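Local structure of Anapc5 protein (Xenopus laevis, 5BPZ) at residues L38-E43 / P85-S90; M71-L76 / S90-I95; L65-D70 / T127-L132. The protein probably serves as a structural subunit of the anaphase-promoting complex (APC/C), the ubiquitin ligase of the cell cycle, here represented by its all-helical N-terminal domain. All coordinates share one frame; numbering follows the deposited sequence.

Interaction 1: residues L38-E43 / P85-S90; sequences LVLLSE and PNVSSS
Val87 lies against Leu40 and Glu43 of helix 32-46, its branched end overlapping both. CG1 rests on the backbone of Glu43, 3.6 Å from Glu43 O, a van der Waals contact of a methyl with the carbonyl oxygen. CG2 turns the other way and meets CD1 of Leu40 at 3.9 Å, where the two side chains cross at about a right angle. The beta carbons also come close, Glu43 CB standing 4.2 Å from Val87 CB. Leu40 does not aim its CB at the other helix; with CG opposite the backbone N (chi1 168°), it is the end of the branch that comes nearer and brings CD1 onto the valine. One turn on, the contact passes to Glu43 and Ser90. The Glu43 chain is bent at chi2 (-49°), and OE1 passes Ser90 CB at 3.7 Å. The charge of that carboxylate is met by Arg94, one turn further along, which forms a salt bridge with OE2; Lys46 is a weaker and more distant partner. On the far side of the second helix, Ser88 OG donates to Pro85 O at 2.9 Å, approaching from above the carbonyl plane and tying the side chain back to the carbonyl three residues earlier. The short axes run 9.6 Å apart at closest approach, with N-to-C directions 130° apart, so the two segments cross at a steep incline, nearer antiparallel than parallel. The apolar end of the contact is buried and its polar end partly open. Val80 of helix 73-83 closes over both Leu40 and Val87, while Leu38 on another side of helix 32-46 packs on helices 103-114 and 129-142, which places this contact on one flank of a centrally packed helix.

Interaction 2: residues M71-L76 / S90-I95; sequences MTLSKL and SVHIRI. With EDO (1,2-ethanediol), chain B.
A helical hairpin frames this contact: helices 73-83 and 85-99 follow each other in the chain and run roughly antiparallel, and Leu73 in the first turn of one helix packs against Ile95 and His92 of the other. Leu73 supplies both methyls. CD1 meets Ile95 CD1 at 3.9 Å, and CD2 lies 4.2 Å from Ile95 CG2; the two branched chains lie side by side, pointing opposite ways, and touch at two places. Leu73 is carried across by an extended first torsion, CG lying opposite the backbone N (chi1 -177°). CD2 also approaches the His92 ring obliquely, the leucine and histidine side chains crossing at about a right angle. The ring itself lies close to that of Phe160 in helix 146-164, whose Tyr159 and Phe160 also cover Leu73. Leu73 and Ile95 are both buried, and the interface is purely apolar apart from the partly exposed imidazole. Polar bonds gather instead at the start of helix 73-83. Thr72 is its N-cap: Thr72 OG1 accepts from Lys75 N in a long bond of 3.3 Å with an N-H...O angle of 160°. The threonine carbonyl meanwhile takes Leu76 N in an ordinary helical bond. The N-H of Leu73 points out of the helix end and is taken up by a molecule of 1,2-ethanediol, probably from the crystallisation liquor. The diol also bonds to Tyr159 O, bridging the helix start to helix 146-164. Thr72 CB and the Ser74 side chain border it, Ser74 CB being 3.4 Å from the second diol oxygen, O2. The bond from Leu73 N to diol O1 is nearly straight, 2.8 Å with an N-H...O angle of 169°.

Interaction 3: residues L65-D70 / T127-L132; sequences LLQGPD and TSVVGL
This is a small apolar contact at the protein surface, where the last turn of helix 52-67 meets the first turn of helix 129-142, two helices far apart in sequence. Leu66 carries it almost alone through one methyl. CD2 is 3.8 Å from Val130 CG2, and it stands equally close to Val130 CA, 3.8 Å, so the methyl lies over the backbone as well as over the valine branch. It also comes 3.9 Å from Val129 O and touches Val129 CG1 more loosely, at 4.3 Å. The leucine CG is turned opposite its own carbonyl carbon (chi1 -86°), which helps carry CD2 across to the valines. The leucine and Val130 side chains cross obliquely. On Val130 the touching methyl, CG2, sits opposite the carbonyl carbon, while CG1 faces toward helix 32-46, where Val130 packs on Leu41. Gln67 lies at the margin, its side chain reaching alongside Val129 at the exposed edge. Both segments include a helix end. Gly68 is the first residue to leave helical angles. At the start of the other helix Ser128 holds the N-cap position, although its side chain makes no capping bond; its carbonyl accepts from Leu132 N at 2.8 Å. Leu63, one turn before Leu66, also touches both valines, and Val37 of helix 32-46 also touches Leu66. Leucine and valine methyls thus join the C-terminal end of helix 52-67 to the N-terminal end of helix 129-142, as part of the helical packing of this all-helical Apc5 N-terminal domain.

Helix 32-46 ties the three contacts together. Interactions 1 and 2 have centres about 8 Å apart, share Ser90 and both use helix 85-99; Val91 packing on Leu40 and Val39 joins them, beside the Glu43 OE2 to Arg94 NH2 bridge of 2.8 Å. Interaction 3 lies further out, its centre about 16 Å from that of interaction 1 and about 17 Å from that of interaction 2. Leu65 is one connecting residue: its CD1 is 3.8 Å from Leu40 CD2 and 3.9 Å from Leu76 CD1. Leu41 CD2 also meets Val130 CG1 at 4.0 Å. The ethanediol, a probable crystallisation additive, touches interaction 2 and marks no known site.

Interaction 1: residues L38-E43 / P85-S90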
loop_
_atom_site.group_PDB
_atom_site.type_symbol
_atom_site.label_atom_id
_atom_site.label_comp_id
_atom_site.label_asym_id
_atom_site.label_seq_id
_atom_site.Cartn_x
_atom_site.Cartn_y
_atom_site.Cartn_z
ATOM N N LEU A 38 -0.056 1.422 -1.878
ATOM C CA LEU A 38 1.346 1.497 -2.298
ATOM C C LEU A 38 2.011 0.134 -2.117
ATOM O O LEU A 38 2.704 -0.311 -3.021
ATOM C CB LEU A 38 2.117 2.587 -1.522
ATOM C CG LEU A 38 1.703 4.041 -1.772
ATOM C CD1 LEU A 38 2.373 4.964 -0.773
ATOM C CD2 LEU A 38 2.024 4.495 -3.223
ATOM N N VAL A 39 1.758 -0.545 -0.971
ATOM C CA VAL A 39 2.247 -1.899 -0.643
ATOM C C VAL A 39 1.720 -2.865 -1.728
ATOM O O VAL A 39 2.485 -3.675 -2.254
ATOM C CB VAL A 39 1.804 -2.338 0.788
ATOM C CG1 VAL A 39 1.973 -3.842 0.997
ATOM C CG2 VAL A 39 2.552 -1.554 1.869
ATOM N N LEU A 40 0.421 -2.752 -2.070
ATOM C CA LEU A 40 -0.187 -3.564 -3.111
ATOM C C LEU A 40 0.485 -3.331 -4.474
ATOM O O LEU A 40 0.806 -4.303 -5.163
ATOM C CB LEU A 40 -1.699 -3.330 -3.179
ATOM C CG LEU A 40 -2.441 -3.896 -4.392
ATOM C CD1 LEU A 40 -2.397 -5.418 -4.418
ATOM C CD2 LEU A 40 -3.856 -3.407 -4.418
ATOM N N LEU A 41 0.727 -2.062 -4.836
ATOM C CA LEU A 41 1.386 -1.739 -6.102
ATOM C C LEU A 41 2.798 -2.305 -6.127
ATOM O O LEU A 41 3.192 -2.910 -7.121
ATOM C CB LEU A 41 1.384 -0.229 -6.378
ATOM C CG LEU A 41 0.024 0.379 -6.738
ATOM C CD1 LEU A 41 0.064 1.912 -6.604
ATOM C CD2 LEU A 41 -0.417 -0.038 -8.142
ATOM N N SER A 42 3.515 -2.205 -5.001
ATOM C CA SER A 42 4.868 -2.747 -4.868
ATOM C C SER A 42 4.876 -4.281 -5.022
ATOM O O SER A 42 5.662 -4.811 -5.814
ATOM C CB SER A 42 5.473 -2.336 -3.535
ATOM O OG SER A 42 6.785 -2.849 -3.393
ATOM N N GLU A 43 3.978 -4.977 -4.282
ATOM C CA GLU A 43 3.841 -6.430 -4.315
ATOM C C GLU A 43 3.405 -6.946 -5.676
ATOM O O GLU A 43 3.824 -8.033 -6.079
ATOM C CB GLU A 43 2.912 -6.937 -3.199
ATOM C CG GLU A 43 3.510 -6.799 -1.799
ATOM C CD GLU A 43 4.920 -7.334 -1.629
ATOM O OE1 GLU A 43 5.155 -8.516 -1.974
ATOM O OE2 GLU A 43 5.800 -6.558 -1.190
ATOM N N PRO A 85 -4.823 -13.540 -5.962
ATOM C CA PRO A 85 -4.806 -14.387 -4.747
ATOM C C PRO A 85 -3.443 -14.571 -4.075
ATOM O O PRO A 85 -3.394 -14.698 -2.851
ATOM C CB PRO A 85 -5.389 -15.717 -5.228
ATOM C CG PRO A 85 -6.131 -15.391 -6.473
ATOM C CD PRO A 85 -5.365 -14.285 -7.117
ATOM N N ASN A 86 -2.347 -14.535 -4.865
ATOM C CA ASN A 86 -0.965 -14.659 -4.390
ATOM C C ASN A 86 -0.581 -13.484 -3.477
ATOM O O ASN A 86 -0.317 -13.693 -2.286
ATOM C CB ASN A 86 0.037 -14.716 -5.566
ATOM C CG ASN A 86 -0.282 -15.661 -6.705
ATOM O OD1 ASN A 86 -0.379 -16.881 -6.533
ATOM N ND2 ASN A 86 -0.331 -15.124 -7.917
ATOM N N VAL A 87 -0.602 -12.252 -4.032
ATOM C CA VAL A 87 -0.143 -11.025 -3.379
ATOM C C VAL A 87 -1.013 -10.581 -2.192
ATOM O O VAL A 87 -0.493 -9.848 -1.368
ATOM C CB VAL A 87 0.132 -9.827 -4.351
ATOM C CG1 VAL A 87 0.984 -10.241 -5.543
ATOM C CG2 VAL A 87 -1.137 -9.132 -4.802
ATOM N N SER A 88 -2.293 -10.991 -2.091
ATOM C CA SER A 88 -3.166 -10.589 -0.970
ATOM C C SER A 88 -2.524 -10.817 0.406
ATOM O O SER A 88 -2.506 -9.894 1.230
ATOM C CB SER A 88 -4.521 -11.283 -1.050
ATOM O OG SER A 88 -4.370 -12.692 -0.984
ATOM N N SER A 89 -1.936 -12.019 0.618
ATOM C CA SER A 89 -1.260 -12.385 1.860
ATOM C C SER A 89 0.013 -11.589 2.035
ATOM O O SER A 89 0.290 -11.133 3.141
ATOM C CB SER A 89 -0.958 -13.883 1.896
ATOM O OG SER A 89 -2.147 -14.650 1.992
ATOM N N SER A 90 0.788 -11.419 0.953
ATOM C CA SER A 90 2.051 -10.686 0.960
ATOM C C SER A 90 1.828 -9.232 1.337
ATOM O O SER A 90 2.648 -8.653 2.048
ATOM C CB SER A 90 2.733 -10.778 -0.401
ATOM O OG SER A 90 2.947 -12.130 -0.768
#

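Interaction 2: residues M71-L76 / S90-I95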
loop_
_atom_site.group_PDB
_atom_site.type_symbol
_atom_site.label_atom_id
_atom_site.label_comp_id
_atom_site.label_asym_id
_atom_site.label_seq_id
_atom_site.Cartn_x
_atom_site.Cartn_y
_atom_site.Cartn_z
ATOM N N MET A 71 -10.926 2.664 2.612
ATOM C CA MET A 71 -11.681 1.526 3.134
ATOM C C MET A 71 -10.816 0.835 4.190
ATOM O O MET A 71 -9.629 1.119 4.272
ATOM C CB MET A 71 -12.083 0.555 1.994
ATOM C CG MET A 71 -10.908 -0.206 1.399
ATOM S SD MET A 71 -11.296 -1.238 -0.035
ATOM C CE MET A 71 -12.032 -0.046 -1.134
ATOM N N THR A 72 -11.405 -0.062 4.990
ATOM C CA THR A 72 -10.671 -0.809 6.015
ATOM C C THR A 72 -9.657 -1.768 5.346
ATOM O O THR A 72 -9.832 -2.140 4.178
ATOM C CB THR A 72 -11.658 -1.620 6.879
ATOM O OG1 THR A 72 -12.250 -2.636 6.083
ATOM C CG2 THR A 72 -12.722 -0.757 7.565
ATOM N N LEU A 73 -8.627 -2.201 6.098
ATOM C CA LEU A 73 -7.662 -3.170 5.590
ATOM C C LEU A 73 -8.382 -4.503 5.202
ATOM O O LEU A 73 -8.043 -5.107 4.194
ATOM C CB LEU A 73 -6.561 -3.440 6.635
ATOM C CG LEU A 73 -5.431 -4.398 6.217
ATOM C CD1 LEU A 73 -4.749 -3.943 4.942
ATOM C CD2 LEU A 73 -4.414 -4.547 7.331
ATOM N N SER A 74 -9.366 -4.926 6.006
ATOM C CA SER A 74 -10.161 -6.143 5.824
ATOM C C SER A 74 -10.831 -6.167 4.450
ATOM O O SER A 74 -10.726 -7.175 3.747
ATOM C CB SER A 74 -11.206 -6.256 6.930
ATOM O OG SER A 74 -11.803 -7.541 6.931
ATOM N N LYS A 75 -11.448 -5.037 4.042
ATOM C CA LYS A 75 -12.103 -4.909 2.740
ATOM C C LYS A 75 -11.093 -4.912 1.603
ATOM O O LYS A 75 -11.315 -5.581 0.594
ATOM C CB LYS A 75 -13.000 -3.670 2.670
ATOM C CG LYS A 75 -14.087 -3.810 1.607
ATOM C CD LYS A 75 -14.980 -2.583 1.537
ATOM C CE LYS A 75 -15.491 -2.328 0.144
ATOM N NZ LYS A 75 -15.860 -0.897 -0.046
ATOM N N LEU A 76 -9.982 -4.182 1.771
ATOM C CA LEU A 76 -8.926 -4.123 0.767
ATOM C C LEU A 76 -8.346 -5.504 0.494
ATOM O O LEU A 76 -8.230 -5.874 -0.668
ATOM C CB LEU A 76 -7.820 -3.140 1.174
ATOM C CG LEU A 76 -6.613 -3.056 0.237
ATOM C CD1 LEU A 76 -7.023 -2.576 -1.170
ATOM C CD2 LEU A 76 -5.557 -2.155 0.810
ATOM N N SER A 90 0.788 -11.419 0.953
ATOM C CA SER A 90 2.051 -10.686 0.960
ATOM C C SER A 90 1.828 -9.232 1.337
ATOM O O SER A 90 2.648 -8.653 2.048
ATOM C CB SER A 90 2.733 -10.778 -0.401
ATOM O OG SER A 90 2.947 -12.130 -0.768
ATOM N N VAL A 91 0.725 -8.647 0.856
ATOM C CA VAL A 91 0.313 -7.274 1.144
ATOM C C VAL A 91 -0.021 -7.191 2.638
ATOM O O VAL A 91 0.517 -6.328 3.337
ATOM C CB VAL A 91 -0.881 -6.835 0.250
ATOM C CG1 VAL A 91 -1.513 -5.539 0.748
ATOM C CG2 VAL A 91 -0.453 -6.693 -1.201
ATOM N N HIS A 92 -0.876 -8.121 3.115
ATOM C CA HIS A 92 -1.329 -8.212 4.502
ATOM C C HIS A 92 -0.170 -8.326 5.509
ATOM O O HIS A 92 -0.132 -7.558 6.476
ATOM C CB HIS A 92 -2.351 -9.353 4.664
ATOM C CG HIS A 92 -2.868 -9.504 6.058
ATOM N ND1 HIS A 92 -3.775 -8.610 6.593
ATOM C CD2 HIS A 92 -2.554 -10.426 6.999
ATOM C CE1 HIS A 92 -3.998 -9.026 7.829
ATOM N NE2 HIS A 92 -3.278 -10.105 8.123
ATOM N N ILE A 93 0.788 -9.244 5.253
ATOM C CA ILE A 93 1.954 -9.484 6.116
ATOM C C ILE A 93 2.946 -8.310 6.063
ATOM O O ILE A 93 3.603 -8.038 7.065
ATOM C CB ILE A 93 2.641 -10.875 5.843
ATOM C CG1 ILE A 93 1.638 -12.068 5.875
ATOM C CG2 ILE A 93 3.843 -11.142 6.766
ATOM C CD1 ILE A 93 0.997 -12.451 7.244
ATOM N N ARG A 94 3.064 -7.622 4.914
ATOM C CA ARG A 94 3.972 -6.474 4.798
ATOM C C ARG A 94 3.501 -5.326 5.709
ATOM O O ARG A 94 4.330 -4.695 6.364
ATOM C CB ARG A 94 4.113 -6.006 3.341
ATOM C CG ARG A 94 4.990 -4.768 3.171
ATOM C CD ARG A 94 6.337 -5.087 2.562
ATOM N NE ARG A 94 6.295 -4.934 1.113
ATOM C CZ ARG A 94 7.035 -4.072 0.424
ATOM N NH1 ARG A 94 7.921 -3.303 1.044
ATOM N NH2 ARG A 94 6.914 -3.992 -0.891
ATOM N N ILE A 95 2.180 -5.061 5.735
ATOM C CA ILE A 95 1.578 -4.035 6.589
ATOM C C ILE A 95 1.729 -4.476 8.041
ATOM O O ILE A 95 2.205 -3.690 8.856
ATOM C CB ILE A 95 0.112 -3.711 6.173
ATOM C CG1 ILE A 95 0.102 -3.008 4.801
ATOM C CG2 ILE A 95 -0.612 -2.849 7.238
ATOM C CD1 ILE A 95 -1.065 -3.443 3.928
HETATM C C1 EDO B . -9.225 -2.173 9.477
HETATM O O1 EDO B . -8.183 -1.503 8.816
HETATM C C2 EDO B . -9.487 -3.557 8.889
HETATM O O2 EDO B . -10.619 -4.121 9.490
#

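Interaction 3: residues L65-D70 / T127-L132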
loop_
_atom_site.group_PDB
_atom_site.type_symbol
_atom_site.label_atom_id
_atom_site.label_comp_id
_atom_site.label_asym_id
_atom_site.label_seq_id
_atom_site.Cartn_x
_atom_site.Cartn_y
_atom_site.Cartn_z
ATOM N N LEU A 65 -9.047 1.454 -6.945
ATOM C CA LEU A 65 -8.502 1.499 -5.584
ATOM C C LEU A 65 -7.662 2.769 -5.354
ATOM O O LEU A 65 -7.592 3.270 -4.231
ATOM C CB LEU A 65 -7.650 0.259 -5.284
ATOM C CG LEU A 65 -8.375 -1.091 -5.204
ATOM C CD1 LEU A 65 -7.383 -2.228 -4.992
ATOM C CD2 LEU A 65 -9.441 -1.109 -4.089
ATOM N N LEU A 66 -7.031 3.271 -6.425
ATOM C CA LEU A 66 -6.173 4.451 -6.423
ATOM C C LEU A 66 -7.015 5.723 -6.471
ATOM O O LEU A 66 -6.614 6.760 -5.943
ATOM C CB LEU A 66 -5.255 4.396 -7.660
ATOM C CG LEU A 66 -3.937 3.613 -7.566
ATOM C CD1 LEU A 66 -4.156 2.104 -7.422
ATOM C CD2 LEU A 66 -3.121 3.830 -8.807
ATOM N N GLN A 67 -8.188 5.625 -7.101
ATOM C CA GLN A 67 -9.127 6.720 -7.328
ATOM C C GLN A 67 -10.273 6.816 -6.304
ATOM O O GLN A 67 -10.823 7.899 -6.107
ATOM C CB GLN A 67 -9.697 6.611 -8.758
ATOM C CG GLN A 67 -8.628 6.699 -9.849
ATOM C CD GLN A 67 -9.153 6.326 -11.212
ATOM O OE1 GLN A 67 -8.982 5.195 -11.682
ATOM N NE2 GLN A 67 -9.780 7.279 -11.893
ATOM N N GLY A 68 -10.628 5.693 -5.690
ATOM C CA GLY A 68 -11.748 5.603 -4.759
ATOM C C GLY A 68 -11.514 6.121 -3.352
ATOM O O GLY A 68 -10.424 6.610 -3.034
ATOM N N PRO A 69 -12.544 6.027 -2.477
ATOM C CA PRO A 69 -12.363 6.490 -1.089
ATOM C C PRO A 69 -11.655 5.443 -0.233
ATOM O O PRO A 69 -11.487 4.304 -0.667
ATOM C CB PRO A 69 -13.791 6.765 -0.607
ATOM C CG PRO A 69 -14.686 5.991 -1.522
ATOM C CD PRO A 69 -13.891 5.456 -2.688
ATOM N N ASP A 70 -11.221 5.838 0.979
ATOM C CA ASP A 70 -10.535 4.951 1.920
ATOM C C ASP A 70 -11.471 3.857 2.397
ATOM O O ASP A 70 -12.670 4.087 2.548
ATOM C CB ASP A 70 -10.013 5.745 3.137
ATOM C CG ASP A 70 -8.724 6.529 2.921
ATOM O OD1 ASP A 70 -8.404 6.851 1.750
ATOM O OD2 ASP A 70 -8.051 6.840 3.919
ATOM N N THR A 127 2.803 9.917 -16.702
ATOM C CA THR A 127 1.458 10.342 -17.117
ATOM C C THR A 127 0.393 9.352 -16.617
ATOM O O THR A 127 -0.794 9.698 -16.574
ATOM C CB THR A 127 1.385 10.537 -18.648
ATOM O OG1 THR A 127 1.743 9.322 -19.309
ATOM C CG2 THR A 127 2.259 11.683 -19.141
ATOM N N SER A 128 0.831 8.124 -16.240
ATOM C CA SER A 128 0.009 7.008 -15.746
ATOM C C SER A 128 -0.747 7.342 -14.473
ATOM O O SER A 128 -0.314 8.200 -13.711
ATOM C CB SER A 128 0.883 5.785 -15.492
ATOM O OG SER A 128 1.365 5.249 -16.712
ATOM N N VAL A 129 -1.868 6.641 -14.234
ATOM C CA VAL A 129 -2.676 6.798 -13.023
ATOM C C VAL A 129 -1.830 6.299 -11.831
ATOM O O VAL A 129 -1.799 6.960 -10.786
ATOM C CB VAL A 129 -4.058 6.090 -13.130
ATOM C CG1 VAL A 129 -4.882 6.275 -11.858
ATOM C CG2 VAL A 129 -4.842 6.584 -14.341
ATOM N N VAL A 130 -1.092 5.170 -12.028
ATOM C CA VAL A 130 -0.188 4.572 -11.031
ATOM C C VAL A 130 0.983 5.528 -10.795
ATOM O O VAL A 130 1.283 5.838 -9.645
ATOM C CB VAL A 130 0.278 3.133 -11.416
ATOM C CG1 VAL A 130 1.374 2.624 -10.481
ATOM C CG2 VAL A 130 -0.898 2.163 -11.435
ATOM N N GLY A 131 1.584 6.008 -11.884
ATOM C CA GLY A 131 2.695 6.954 -11.878
ATOM C C GLY A 131 2.382 8.238 -11.141
ATOM O O GLY A 131 3.171 8.668 -10.298
ATOM N N LEU A 132 1.205 8.826 -11.420
ATOM C CA LEU A 132 0.732 10.044 -10.758
ATOM C C LEU A 132 0.424 9.780 -9.293
ATOM O O LEU A 132 0.722 10.631 -8.453
ATOM C CB LEU A 132 -0.481 10.658 -11.472
ATOM C CG LEU A 132 -0.167 11.447 -12.735
ATOM C CD1 LEU A 132 -1.354 11.465 -13.677
ATOM C CD2 LEU A 132 0.296 12.868 -12.410
#